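Local coordinates for 2''-aminoglycoside nucleotidyltransferase (Klebsiella pneumoniae, PDB 4WQK), which confers resistance to kanamycin, gentamicin and related aminoglycosides by magnesium-dependent adenylation of their 2''-hydroxyl group, at residues A[23-37]-A[113-126]. Sequence-based numbering, arbitrary orientation.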
ATOM      1  N   PRO A  23       9.740  -5.055   8.870  1.00 14.33           N
ATOM      2  CA  PRO A  23       8.314  -5.136   8.491  1.00 14.72           C
ATOM      3  C   PRO A  23       8.048  -4.322   7.215  1.00 15.10           C
ATOM      4  O   PRO A  23       8.626  -3.255   7.022  1.00 15.60           O
ATOM      5  CB  PRO A  23       7.593  -4.533   9.707  1.00 17.76           C
ATOM      6  CG  PRO A  23       8.600  -3.491  10.221  1.00 19.30           C
ATOM      7  CD  PRO A  23       9.986  -4.146  10.007  1.00 16.69           C
ATOM      8  N   LEU A  24       7.186  -4.837   6.333  1.00 14.62           N
ATOM      9  CA  LEU A  24       6.765  -4.121   5.136  1.00 14.75           C
ATOM     10  C   LEU A  24       5.275  -4.353   5.004  1.00 15.00           C
ATOM     11  O   LEU A  24       4.802  -5.469   5.266  1.00 15.44           O
ATOM     12  CB  LEU A  24       7.466  -4.627   3.870  1.00 15.36           C
ATOM     13  CG  LEU A  24       8.995  -4.475   3.802  1.00 15.88           C
ATOM     14  CD1 LEU A  24       9.473  -5.225   2.551  1.00 17.21           C
ATOM     15  CD2 LEU A  24       9.381  -2.990   3.738  1.00 16.02           C
ATOM     16  N   TRP A  25       4.562  -3.316   4.579  1.00 13.68           N
ATOM     17  CA  TRP A  25       3.107  -3.425   4.393  1.00 14.54           C
ATOM     18  C   TRP A  25       2.774  -3.362   2.917  1.00 13.94           C
ATOM     19  O   TRP A  25       3.211  -2.443   2.217  1.00 15.51           O
ATOM     20  CB  TRP A  25       2.373  -2.301   5.127  1.00 13.68           C
ATOM     21  CG  TRP A  25       2.428  -2.463   6.627  1.00 12.41           C
ATOM     22  CD1 TRP A  25       1.446  -2.973   7.424  1.00 13.43           C
ATOM     23  CD2 TRP A  25       3.523  -2.099   7.494  1.00 13.08           C
ATOM     24  NE1 TRP A  25       1.876  -3.002   8.746  1.00 15.13           N
ATOM     25  CE2 TRP A  25       3.147  -2.488   8.808  1.00 13.73           C
ATOM     26  CE3 TRP A  25       4.773  -1.505   7.278  1.00 15.18           C
ATOM     27  CZ2 TRP A  25       3.971  -2.267   9.921  1.00 15.74           C
ATOM     28  CZ3 TRP A  25       5.605  -1.313   8.395  1.00 15.72           C
ATOM     29  CH2 TRP A  25       5.188  -1.699   9.679  1.00 16.96           C
ATOM     30  N   ILE A  26       2.019  -4.338   2.448  1.00 12.99           N
ATOM     31  CA  ILE A  26       1.437  -4.196   1.102  1.00 13.52           C
ATOM     32  C   ILE A  26       0.428  -3.087   1.122  1.00 15.79           C
ATOM     33  O   ILE A  26      -0.395  -2.990   2.041  1.00 15.09           O
ATOM     34  CB  ILE A  26       0.778  -5.520   0.659  1.00 15.77           C
ATOM     35  CG1 ILE A  26       1.748  -6.699   0.842  1.00 20.58           C
ATOM     36  CG2 ILE A  26       0.191  -5.425  -0.773  1.00 18.04           C
ATOM     37  CD1 ILE A  26       2.939  -6.560   0.022  1.00 21.80           C
ATOM     38  N   GLY A  27       0.460  -2.247   0.067  1.00 14.60           N
ATOM     39  CA  GLY A  27      -0.442  -1.112  -0.083  1.00 15.66           C
ATOM     40  C   GLY A  27      -1.295  -1.205  -1.336  1.00 16.74           C
ATOM     41  O   GLY A  27      -1.181  -2.179  -2.088  1.00 17.41           O
ATOM     42  N   GLY A  28      -2.164  -0.223  -1.542  1.00 18.10           N
ATOM     43  CA  GLY A  28      -2.842  -0.091  -2.809  1.00 19.30           C
ATOM     44  C   GLY A  28      -3.663  -1.318  -3.195  1.00 20.78           C
ATOM     45  O   GLY A  28      -4.248  -1.983  -2.349  1.00 18.41           O
ATOM     46  N   GLY A  29      -3.725  -1.595  -4.494  1.00 21.00           N
ATOM     47  CA  GLY A  29      -4.624  -2.593  -5.020  1.00 20.31           C
ATOM     48  C   GLY A  29      -4.277  -3.974  -4.494  1.00 17.00           C
ATOM     49  O   GLY A  29      -5.155  -4.790  -4.216  1.00 18.20           O
ATOM     50  N   TRP A  30      -2.984  -4.268  -4.351  1.00 16.40           N
ATOM     51  CA  TRP A  30      -2.621  -5.562  -3.774  1.00 18.09           C
ATOM     52  C   TRP A  30      -3.038  -5.674  -2.298  1.00 15.41           C
ATOM     53  O   TRP A  30      -3.335  -6.770  -1.842  1.00 18.05           O
ATOM     54  CB  TRP A  30      -1.108  -5.817  -3.916  1.00 19.44           C
ATOM     55  CG  TRP A  30      -0.789  -6.665  -5.114  1.00 17.66           C
ATOM     56  CD1 TRP A  30      -0.143  -6.270  -6.240  1.00 21.19           C
ATOM     57  CD2 TRP A  30      -1.150  -8.034  -5.302  1.00 17.76           C
ATOM     58  NE1 TRP A  30      -0.046  -7.335  -7.117  1.00 19.60           N
ATOM     59  CE2 TRP A  30      -0.643  -8.433  -6.559  1.00 17.65           C
ATOM     60  CE3 TRP A  30      -1.825  -8.967  -4.516  1.00 18.49           C
ATOM     61  CZ2 TRP A  30      -0.830  -9.733  -7.073  1.00 22.03           C
ATOM     62  CZ3 TRP A  30      -2.014 -10.247  -5.014  1.00 22.89           C
ATOM     63  CH2 TRP A  30      -1.518 -10.619  -6.291  1.00 23.98           C
ATOM     64  N   ALA A  31      -3.093  -4.545  -1.572  1.00 15.34           N
ATOM     65  CA  ALA A  31      -3.526  -4.606  -0.162  1.00 15.48           C
ATOM     66  C   ALA A  31      -4.991  -4.959  -0.070  1.00 15.10           C
ATOM     67  O   ALA A  31      -5.434  -5.726   0.844  1.00 16.40           O
ATOM     68  CB  ALA A  31      -3.288  -3.300   0.559  1.00 14.71           C
ATOM     69  N   ILE A  32      -5.789  -4.419  -1.002  1.00 14.94           N
ATOM     70  CA  ILE A  32      -7.206  -4.779  -1.077  1.00 15.24           C
ATOM     71  C   ILE A  32      -7.362  -6.295  -1.320  1.00 18.61           C
ATOM     72  O   ILE A  32      -8.103  -6.967  -0.606  1.00 18.76           O
ATOM     73  CB  ILE A  32      -7.928  -3.974  -2.191  1.00 16.34           C
ATOM     74  CG1 ILE A  32      -7.845  -2.474  -1.853  1.00 17.42           C
ATOM     75  CG2 ILE A  32      -9.381  -4.456  -2.394  1.00 18.46           C
ATOM     76  CD1 ILE A  32      -8.332  -1.574  -2.985  1.00 21.91           C
ATOM     77  N   ASP A  33      -6.634  -6.825  -2.297  1.00 16.71           N
ATOM     78  CA  ASP A  33      -6.743  -8.254  -2.617  1.00 17.52           C
ATOM     79  C   ASP A  33      -6.207  -9.097  -1.469  1.00 17.05           C
ATOM     80  O   ASP A  33      -6.794 -10.150  -1.186  1.00 19.93           O
ATOM     81  CB  ASP A  33      -5.999  -8.575  -3.914  1.00 20.88           C
ATOM     82  CG  ASP A  33      -6.777  -8.151  -5.154  1.00 25.51           C
ATOM     83  OD1 ASP A  33      -7.840  -7.451  -5.049  1.00 24.79           O
ATOM     84  OD2 ASP A  33      -6.343  -8.532  -6.268  1.00 25.50           O
ATOM     85  N   ALA A  34      -5.155  -8.613  -0.806  1.00 16.38           N
ATOM     86  CA  ALA A  34      -4.603  -9.358   0.334  1.00 18.17           C
ATOM     87  C   ALA A  34      -5.626  -9.424   1.486  1.00 17.33           C
ATOM     88  O   ALA A  34      -5.845 -10.492   2.075  1.00 18.28           O
ATOM     89  CB  ALA A  34      -3.318  -8.755   0.751  1.00 20.30           C
ATOM     90  N   ARG A  35      -6.248  -8.290   1.826  1.00 18.08           N
ATOM     91  CA  ARG A  35      -7.236  -8.301   2.891  1.00 17.45           C
ATOM     92  C   ARG A  35      -8.431  -9.159   2.523  1.00 18.34           C
ATOM     93  O   ARG A  35      -9.061  -9.808   3.388  1.00 22.27           O
ATOM     94  CB  ARG A  35      -7.710  -6.870   3.205  1.00 18.11           C
ATOM     95  CG  ARG A  35      -6.665  -6.109   3.978  1.00 18.73           C
ATOM     96  CD  ARG A  35      -7.164  -4.758   4.501  1.00 18.05           C
ATOM     97  NE  ARG A  35      -6.098  -4.242   5.338  1.00 18.59           N
ATOM     98  CZ  ARG A  35      -5.958  -4.512   6.632  1.00 16.40           C
ATOM     99  NH1 ARG A  35      -6.872  -5.253   7.275  1.00 21.14           N
ATOM    100  NH2 ARG A  35      -4.903  -4.035   7.287  1.00 18.66           N
ATOM    101  N   LEU A  36      -8.821  -9.155   1.235  1.00 19.62           N
ATOM    102  CA  LEU A  36      -9.924  -9.999   0.809  1.00 22.00           C
ATOM    103  C   LEU A  36      -9.557 -11.503   0.735  1.00 18.97           C
ATOM    104  O   LEU A  36     -10.416 -12.377   0.817  1.00 24.23           O
ATOM    105  CB  LEU A  36     -10.464  -9.566  -0.553  1.00 21.50           C
ATOM    106  CG  LEU A  36     -11.031  -8.150  -0.472  1.00 20.96           C
ATOM    107  CD1 LEU A  36     -11.368  -7.754  -1.886  1.00 22.72           C
ATOM    108  CD2 LEU A  36     -12.289  -8.121   0.373  1.00 21.47           C
ATOM    109  N   GLY A  37      -8.263 -11.754   0.570  1.00 19.50           N
ATOM    110  CA  GLY A  37      -7.783 -13.111   0.358  1.00 22.78           C
ATOM    111  C   GLY A  37      -8.131 -13.641  -1.005  1.00 22.91           C
ATOM    112  O   GLY A  37      -8.309 -14.845  -1.178  1.00 28.23           O
ATOM    113  N   GLU A 113      -2.713  -8.989   8.397  1.00 18.88           N
ATOM    114  CA  GLU A 113      -4.168  -8.973   8.258  1.00 19.98           C
ATOM    115  C   GLU A 113      -4.636  -9.339   6.860  1.00 20.77           C
ATOM    116  O   GLU A 113      -5.831  -9.200   6.517  1.00 30.35           O
ATOM    117  CB  GLU A 113      -4.674  -7.566   8.661  1.00 20.55           C
ATOM    118  CG  GLU A 113      -4.493  -7.340  10.163  1.00 25.30           C
ATOM    119  CD  GLU A 113      -4.962  -5.964  10.672  1.00 25.12           C
ATOM    120  OE1 GLU A 113      -5.260  -5.082   9.859  1.00 23.03           O
ATOM    121  OE2 GLU A 113      -5.014  -5.793  11.910  1.00 28.80           O
ATOM    122  N   GLY A 114      -3.721  -9.788   6.008  1.00 16.62           N
ATOM    123  CA  GLY A 114      -4.098 -10.242   4.680  1.00 14.83           C
ATOM    124  C   GLY A 114      -3.421 -11.567   4.381  1.00 14.96           C
ATOM    125  O   GLY A 114      -2.595 -12.053   5.175  1.00 15.48           O
ATOM    126  N   VAL A 115      -3.786 -12.168   3.255  1.00 15.95           N
ATOM    127  CA  VAL A 115      -3.191 -13.431   2.819  1.00 15.14           C
ATOM    128  C   VAL A 115      -3.056 -13.357   1.324  1.00 16.01           C
ATOM    129  O   VAL A 115      -3.995 -12.931   0.648  1.00 17.31           O
ATOM    130  CB  VAL A 115      -4.041 -14.682   3.180  1.00 16.05           C
ATOM    131  CG1 VAL A 115      -3.359 -15.973   2.683  1.00 16.11           C
ATOM    132  CG2 VAL A 115      -4.352 -14.784   4.657  1.00 20.97           C
ATOM    133  N   ILE A 116      -1.859 -13.679   0.816  1.00 14.94           N
ATOM    134  CA  ILE A 116      -1.613 -13.769  -0.622  1.00 15.63           C
ATOM    135  C   ILE A 116      -1.070 -15.174  -0.928  1.00 15.67           C
ATOM    136  O   ILE A 116       0.048 -15.525  -0.484  1.00 16.28           O
ATOM    137  CB  ILE A 116      -0.618 -12.689  -1.089  1.00 16.25           C
ATOM    138  CG1 ILE A 116      -1.186 -11.277  -0.852  1.00 16.20           C
ATOM    139  CG2 ILE A 116      -0.243 -12.928  -2.585  1.00 19.35           C
ATOM    140  CD1 ILE A 116      -0.198 -10.144  -1.188  1.00 17.22           C
ATOM    141  N   ALA A 117      -1.838 -15.991  -1.651  1.00 15.85           N
ATOM    142  CA  ALA A 117      -1.424 -17.336  -2.028  1.00 15.17           C
ATOM    143  C   ALA A 117      -0.923 -18.103  -0.804  1.00 15.38           C
ATOM    144  O   ALA A 117       0.151 -18.718  -0.815  1.00 20.04           O
ATOM    145  CB  ALA A 117      -0.356 -17.295  -3.110  1.00 18.48           C
ATOM    146  N   GLY A 118      -1.742 -18.051   0.243  1.00 16.95           N
ATOM    147  CA  GLY A 118      -1.510 -18.836   1.451  1.00 15.58           C
ATOM    148  C   GLY A 118      -0.569 -18.235   2.456  1.00 15.17           C
ATOM    149  O   GLY A 118      -0.405 -18.792   3.529  1.00 16.23           O
ATOM    150  N   ARG A 119       0.031 -17.110   2.111  1.00 14.66           N
ATOM    151  CA  ARG A 119       1.040 -16.479   2.968  1.00 14.25           C
ATOM    152  C   ARG A 119       0.395 -15.325   3.705  1.00 17.89           C
ATOM    153  O   ARG A 119      -0.092 -14.377   3.065  1.00 15.89           O
ATOM    154  CB  ARG A 119       2.193 -15.900   2.136  1.00 14.01           C
ATOM    155  CG  ARG A 119       3.355 -15.410   3.018  1.00 15.60           C
ATOM    156  CD  ARG A 119       4.215 -14.454   2.250  1.00 16.20           C
ATOM    157  NE  ARG A 119       5.571 -14.322   2.799  1.00 15.22           N
ATOM    158  CZ  ARG A 119       5.904 -13.658   3.896  1.00 15.63           C
ATOM    159  NH1 ARG A 119       4.989 -13.037   4.645  1.00 16.70           N
ATOM    160  NH2 ARG A 119       7.187 -13.620   4.248  1.00 14.91           N
ATOM    161  N   PRO A 120       0.433 -15.337   5.034  1.00 14.13           N
ATOM    162  CA  PRO A 120      -0.008 -14.118   5.741  1.00 15.43           C
ATOM    163  C   PRO A 120       0.912 -12.949   5.451  1.00 16.63           C
ATOM    164  O   PRO A 120       2.155 -13.101   5.353  1.00 15.63           O
ATOM    165  CB  PRO A 120       0.053 -14.515   7.221  1.00 16.15           C
ATOM    166  CG  PRO A 120      -0.010 -16.045   7.188  1.00 17.60           C
ATOM    167  CD  PRO A 120       0.861 -16.386   5.965  1.00 17.42           C
ATOM    168  N   VAL A 121       0.320 -11.759   5.295  1.00 14.57           N
ATOM    169  CA  VAL A 121       1.074 -10.561   4.968  1.00 14.59           C
ATOM    170  C   VAL A 121       0.542  -9.381   5.728  1.00 15.46           C
ATOM    171  O   VAL A 121      -0.678  -9.243   5.925  1.00 16.06           O
ATOM    172  CB  VAL A 121       1.067 -10.193   3.454  1.00 14.56           C
ATOM    173  CG1 VAL A 121       1.637 -11.330   2.601  1.00 16.23           C
ATOM    174  CG2 VAL A 121      -0.381  -9.832   2.938  1.00 16.50           C
ATOM    175  N   ARG A 122       1.454  -8.532   6.162  1.00 14.58           N
ATOM    176  CA  ARG A 122       1.066  -7.201   6.631  1.00 14.00           C
ATOM    177  C   ARG A 122       0.540  -6.372   5.458  1.00 14.08           C
ATOM    178  O   ARG A 122       1.115  -6.351   4.382  1.00 14.07           O
ATOM    179  CB  ARG A 122       2.244  -6.508   7.305  1.00 12.96           C
ATOM    180  CG  ARG A 122       2.692  -7.147   8.641  1.00 14.79           C
ATOM    181  CD  ARG A 122       3.681  -6.250   9.352  1.00 16.22           C
ATOM    182  NE  ARG A 122       4.055  -6.739  10.694  1.00 17.94           N
ATOM    183  CZ  ARG A 122       5.177  -7.403  10.953  1.00 21.37           C
ATOM    184  NH1 ARG A 122       6.066  -7.660   9.996  1.00 20.06           N
ATOM    185  NH2 ARG A 122       5.439  -7.766  12.216  1.00 23.38           N
ATOM    186  N   CYS A 123      -0.490  -5.587   5.755  1.00 15.17           N
ATOM    187  CA  CYS A 123      -1.010  -4.681   4.752  0.53 14.30           C
ATOM    188  C   CYS A 123      -1.589  -3.462   5.411  1.00 14.37           C
ATOM    189  O   CYS A 123      -2.019  -3.490   6.550  1.00 14.88           O
ATOM    190  CB  CYS A 123      -2.033  -5.394   3.874  0.53 14.33           C
ATOM    191  SG  CYS A 123      -3.184  -6.489   4.762  0.53 15.15           S
ATOM    192  N   ASN A 124      -1.560  -2.358   4.650  1.00 13.04           N
ATOM    193  CA  ASN A 124      -2.091  -1.126   5.198  1.00 13.68           C
ATOM    194  C   ASN A 124      -3.582  -1.307   5.516  1.00 14.03           C
ATOM    195  O   ASN A 124      -4.274  -2.136   4.899  1.00 14.64           O
ATOM    196  CB  ASN A 124      -1.875   0.022   4.210  1.00 15.39           C
ATOM    197  CG  ASN A 124      -0.423   0.379   4.094  1.00 16.75           C
ATOM    198  OD1 ASN A 124       0.162   0.350   3.014  1.00 19.30           O
ATOM    199  ND2 ASN A 124       0.193   0.698   5.232  1.00 16.00           N
ATOM    200  N   SER A 125      -4.080  -0.511   6.442  1.00 13.40           N
ATOM    201  CA  SER A 125      -5.469  -0.600   6.868  1.00 13.45           C
ATOM    202  C   SER A 125      -6.449  -0.170   5.768  1.00 14.29           C
ATOM    203  O   SER A 125      -6.085   0.548   4.830  1.00 14.69           O
ATOM    204  CB  SER A 125      -5.676   0.270   8.088  1.00 17.07           C
ATOM    205  OG  SER A 125      -5.532   1.643   7.689  1.00 15.38           O
ATOM    206  N   TRP A 126      -7.683  -0.650   5.868  1.00 14.54           N
ATOM    207  CA  TRP A 126      -8.715  -0.172   4.950  1.00 15.15           C
ATOM    208  C   TRP A 126      -8.804   1.342   4.990  1.00 14.93           C
ATOM    209  O   TRP A 126      -8.968   1.962   3.920  1.00 15.43           O
ATOM    210  CB  TRP A 126     -10.096  -0.760   5.283  1.00 15.15           C
ATOM    211  CG  TRP A 126     -10.291  -2.204   4.957  1.00 16.74           C
ATOM    212  CD1 TRP A 126     -10.608  -3.203   5.841  1.00 20.36           C
ATOM    213  CD2 TRP A 126     -10.287  -2.799   3.658  1.00 14.81           C
ATOM    214  NE1 TRP A 126     -10.773  -4.387   5.160  1.00 21.03           N
ATOM    215  CE2 TRP A 126     -10.576  -4.160   3.818  1.00 16.05           C
ATOM    216  CE3 TRP A 126     -10.054  -2.318   2.368  1.00 16.11           C
ATOM    217  CZ2 TRP A 126     -10.645  -5.048   2.725  1.00 15.95           C
ATOM    218  CZ3 TRP A 126     -10.128  -3.186   1.301  1.00 17.60           C
ATOM    219  CH2 TRP A 126     -10.379  -4.544   1.486  1.00 18.05           C
TER
HETATM  220  O   HOH W   1       6.148  -7.525   7.209  1.00 17.65           O
HETATM  221  O   HOH W   2       3.606  -7.389   3.711  1.00 19.81           O
HETATM  222  O   HOH W   3      -4.753 -12.410  -1.939  1.00 23.66           O
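R35 turns its CG away from its carbonyl carbon (chi1 -75°) and runs extended from CG to NE, antiparallel to the W126 side chain, carrying its guanidinium from helix 28-36 of the N-terminal domain to segment 113-126 of the C-terminal domain. Strand 25-27 and helix 28-36 belong to the nucleotidyltransferase fold, G27 lying beside the magnesium-binding D47. CD of R35 sits over the centre of the W126 indole, 3.6 Å from the centroid of its five-membered ring, a CH-pi contact. R35 NE donates to N124 O (2.8 Å), R35 NH2 to C123 O, and SG of C123 lies over one guanidinium face. In a hairpin with a type I' turn, strand 114-116 crosses the helix at 99°; V115 N bonds to A34 O, and CB of A34 packs on CG1 of I116 at 3.7 Å. Strand 25-27 meets the chain beyond the hairpin in a single bridge, I26 N to R122 O and N124 N to I26 O, both 2.9 Å. R122 lays CB and CD over one face of W25, while its NE donates to the E110 carbonyl O. In the guanidinium plane, E113 OE1 closes a salt bridge, accepting from both R35 NH1 (3.1 Å) and R35 NH2 (2.8 Å), the latter on its anti lone pair.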